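Local atomic coordinates of cytoplasmic export protein 1 (Saccharomyces cerevisiae, PDB entry 3VWA), a protein that takes part in nuclear tRNA export, binding tRNA and probably passing aminoacylated tRNA from export receptors at the nuclear pore to the translation machinery. Residues G31-A35 against D36-V40; P472-K475 against P476-A479. All coordinates share one frame; numbering follows the deposited sequence.

Contact 1. Residues G31-A35 against D36-V40; sequences GTRKA and DSLPV
The Arg33 guanidinium has Leu38 CD2 over one face, 3.7 Å from NH2, and Asp36 OD1 at its edge. Its plane and that of the carboxylate differ by 26°, and the salt bridge from Arg33 NH2 to Asp36 OD1 is modelled very short (2.5 Å) and distinctly bent, with an N-H...O angle of 130°. A bend at chi3 (-103°) turns the guanidinium back toward the aspartate, while Arg33 CD lies 3.5 Å from Asp36 CB. With an alanine here, Asp36 would probably be left without its charged mate and Leu38 without the flat group beside its methyl. These side chains sit at the turn of the antiparallel beta hairpin formed by strands 26-33 and 39-45, in the N-terminal kinase-like part of the chain. Gly31 and Val40 form a hydrogen-bonded pair, N to O in both directions. Thr32 faces Pro39 in a non-hydrogen-bonded pair, a position where the missing N-H of proline costs no bond between the strands. Beyond it Arg33 N donates to Leu38 O (2.7 Å). Val40 CG2 packs 3.5 Å from Gly31 C, and Arg90 donates to the carbonyl oxygens of both residues.

Contact 2. Residues P472-K475 against P476-A479; sequences PQVK and PRLA
Val474 O receives Leu478 N at 3.1 Å, the N-H pointing almost straight at it (175°) and the donor lying nearly in line with the carbonyl: a regular i to i+4 bond. One residue on, Ala479 N reaches Lys475 O at 3.0 Å with a more bent angle of 137°. Pro476 has no N-H to give; its ring CD instead lies 3.3 Å from Gln473 O. The ring also presses on the residue before it, with Lys475 CB only 3.4 Å from Pro476 CD, tighter than ordinary carbon contact.

Arg477 folds back toward the start of the helix through bends at chi2 and chi3 (-67°). Pro472 O lies at the edge of its guanidinium and accepts a weak bond from Arg477 NH1, at 3.3 Å; Asp471 O is a further acceptor for NH1. Val474 CA stands 3.9 Å above one face, offset toward the rim, and Val474 CG2 approaches Arg477 NH2 to 3.5 Å. The same NH2 forms a salt bridge with Asp510, tying the group to the loop before helix 513-536. The other branch of the valine, CG1, meets Leu478 CD1 at 3.6 Å, and Leu478 goes on to touch Ile514 and Val515. Lys475 runs out extended to a salt bridge with Glu434 of helix 433-446.

A proline in the opening turn, where its missing N-H does no harm, and side chains that reach the next-but-one helices along the chain, 433-446 and 513-536, fit an alpha-helical solenoid of HEAT type, here at helix 474-487.

Overall arrangement
Contact 1 comes first along the chain and contact 2 more than 400 residues later, with their centres 63 Å apart and their nearest atoms about 52 Å apart; they do not touch. They lie on opposite sides of the chain's centre and share no helix or sheet. The 31-40 hairpin belongs to the antiparallel sheet of the N-terminal kinase-like part, whereas 472-479 opens helix 474-487, in the helical array between the two recognised HEAT repeats, 381-419 and 494-530. With a radius of gyration of 34 Å, the single chain is elongated, and the two contacts sample its two architectures: a mixed strand-and-helix domain followed by an all-helical solenoid.

Contact 1. Residues G31-A35 against D36-V40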
# COMPACT_ATOMS: atom_id res chain seq x y z
N GLY A 31 -5.29 21.22 2.92
CA GLY A 31 -4.40 22.19 3.46
C GLY A 31 -3.40 21.50 4.35
O GLY A 31 -3.40 20.26 4.47
N THR A 32 -2.55 22.30 4.99
CA THR A 32 -1.56 21.81 5.92
C THR A 32 -1.50 22.87 7.00
O THR A 32 -1.63 24.07 6.70
CB THR A 32 -0.14 21.67 5.30
OG1 THR A 32 0.57 22.89 5.49
CG2 THR A 32 -0.14 21.34 3.80
N ARG A 33 -1.35 22.42 8.23
CA ARG A 33 -1.14 23.30 9.38
C ARG A 33 0.31 23.80 9.30
O ARG A 33 1.25 22.99 9.14
CB ARG A 33 -1.41 22.54 10.69
CG ARG A 33 -1.53 23.45 11.91
CD ARG A 33 -1.16 22.71 13.19
NE ARG A 33 -2.29 22.30 14.00
CZ ARG A 33 -2.34 21.17 14.73
NH1 ARG A 33 -3.42 20.92 15.44
NH2 ARG A 33 -1.37 20.29 14.72
N LYS A 34 0.49 25.12 9.36
CA LYS A 34 1.82 25.71 9.07
C LYS A 34 2.94 25.34 10.03
O LYS A 34 3.95 24.74 9.61
CB LYS A 34 1.75 27.23 8.86
CG LYS A 34 1.70 27.56 7.39
CD LYS A 34 1.96 29.04 7.13
CE LYS A 34 0.88 29.87 7.79
NZ LYS A 34 0.39 30.95 6.87
N ALA A 35 2.73 25.64 11.30
CA ALA A 35 3.74 25.43 12.35
C ALA A 35 4.20 23.98 12.33
O ALA A 35 5.39 23.69 12.30
CB ALA A 35 3.14 25.79 13.69
N ASP A 36 3.21 23.10 12.22
CA ASP A 36 3.30 21.64 12.21
C ASP A 36 3.62 20.91 10.90
O ASP A 36 4.16 19.81 10.90
CB ASP A 36 1.90 21.15 12.61
CG ASP A 36 1.97 20.06 13.62
OD1 ASP A 36 0.93 19.62 14.10
OD2 ASP A 36 3.10 19.68 13.95
N SER A 37 3.19 21.49 9.79
CA SER A 37 2.90 20.74 8.56
C SER A 37 1.92 19.52 8.73
O SER A 37 1.92 18.62 7.91
CB SER A 37 4.20 20.33 7.86
OG SER A 37 4.54 19.02 8.25
N LEU A 38 1.10 19.51 9.78
CA LEU A 38 -0.01 18.52 9.88
C LEU A 38 -1.06 18.71 8.75
O LEU A 38 -1.66 19.77 8.69
CB LEU A 38 -0.74 18.61 11.23
CG LEU A 38 -1.86 17.55 11.33
CD1 LEU A 38 -1.28 16.20 11.69
CD2 LEU A 38 -2.89 17.91 12.39
N PRO A 39 -1.27 17.69 7.88
CA PRO A 39 -2.32 17.73 6.84
C PRO A 39 -3.70 17.98 7.41
O PRO A 39 -4.10 17.33 8.35
CB PRO A 39 -2.28 16.31 6.25
CG PRO A 39 -0.87 15.84 6.50
CD PRO A 39 -0.59 16.38 7.88
N VAL A 40 -4.43 18.93 6.84
CA VAL A 40 -5.76 19.26 7.35
C VAL A 40 -6.70 19.44 6.19
O VAL A 40 -6.30 19.53 5.04
CB VAL A 40 -5.73 20.59 8.15
CG1 VAL A 40 -4.77 20.52 9.35
CG2 VAL A 40 -5.34 21.77 7.23

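Contact 2. Residues P472-K475 against P476-A479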
# COMPACT_ATOMS: atom_id res chain seq x y z
N PRO A 472 32.97 -31.39 -13.62
CA PRO A 472 32.66 -32.84 -13.63
C PRO A 472 31.21 -33.15 -14.05
O PRO A 472 30.96 -34.16 -14.68
CB PRO A 472 32.86 -33.28 -12.17
CG PRO A 472 33.02 -32.03 -11.35
CD PRO A 472 33.49 -30.94 -12.32
N GLN A 473 30.27 -32.27 -13.71
CA GLN A 473 28.91 -32.51 -14.13
C GLN A 473 28.59 -31.87 -15.47
O GLN A 473 29.20 -30.87 -15.82
CB GLN A 473 27.97 -32.05 -13.04
CG GLN A 473 28.38 -32.62 -11.70
CD GLN A 473 28.15 -34.10 -11.63
OE1 GLN A 473 27.10 -34.57 -12.04
NE2 GLN A 473 29.15 -34.86 -11.12
N VAL A 474 27.65 -32.47 -16.21
CA VAL A 474 27.28 -32.03 -17.55
C VAL A 474 26.52 -30.70 -17.54
O VAL A 474 26.67 -29.88 -18.46
CB VAL A 474 26.50 -33.13 -18.32
CG1 VAL A 474 25.83 -32.63 -19.60
CG2 VAL A 474 27.44 -34.26 -18.68
N LYS A 475 25.73 -30.44 -16.51
CA LYS A 475 24.84 -29.29 -16.56
C LYS A 475 25.58 -27.93 -16.68
O LYS A 475 25.14 -27.10 -17.46
CB LYS A 475 23.83 -29.29 -15.41
CG LYS A 475 22.64 -28.35 -15.65
CD LYS A 475 21.55 -28.49 -14.56
CE LYS A 475 20.29 -27.70 -14.92
NZ LYS A 475 19.14 -27.93 -14.00
N PRO A 476 26.66 -27.70 -15.91
CA PRO A 476 27.41 -26.43 -15.97
C PRO A 476 28.21 -26.25 -17.26
O PRO A 476 28.43 -25.11 -17.70
CB PRO A 476 28.33 -26.50 -14.75
CG PRO A 476 27.61 -27.50 -13.80
CD PRO A 476 27.09 -28.53 -14.76
N ARG A 477 28.57 -27.36 -17.90
CA ARG A 477 29.21 -27.32 -19.21
C ARG A 477 28.21 -26.82 -20.24
O ARG A 477 28.49 -25.86 -20.99
CB ARG A 477 29.79 -28.70 -19.56
CG ARG A 477 30.52 -29.32 -18.37
CD ARG A 477 31.73 -30.14 -18.77
NE ARG A 477 31.35 -31.31 -19.52
CZ ARG A 477 31.09 -32.50 -18.97
NH1 ARG A 477 31.18 -32.67 -17.66
NH2 ARG A 477 30.71 -33.51 -19.73
N LEU A 478 27.01 -27.40 -20.22
CA LEU A 478 25.91 -26.93 -21.07
C LEU A 478 25.56 -25.47 -20.82
O LEU A 478 25.09 -24.78 -21.71
CB LEU A 478 24.68 -27.79 -20.80
CG LEU A 478 24.79 -29.27 -21.20
CD1 LEU A 478 23.58 -30.00 -20.68
CD2 LEU A 478 24.92 -29.49 -22.70
N ALA A 479 25.71 -25.01 -19.59
CA ALA A 479 25.41 -23.64 -19.27
C ALA A 479 26.53 -22.73 -19.82
O ALA A 479 26.30 -21.59 -20.13
CB ALA A 479 25.29 -23.44 -17.75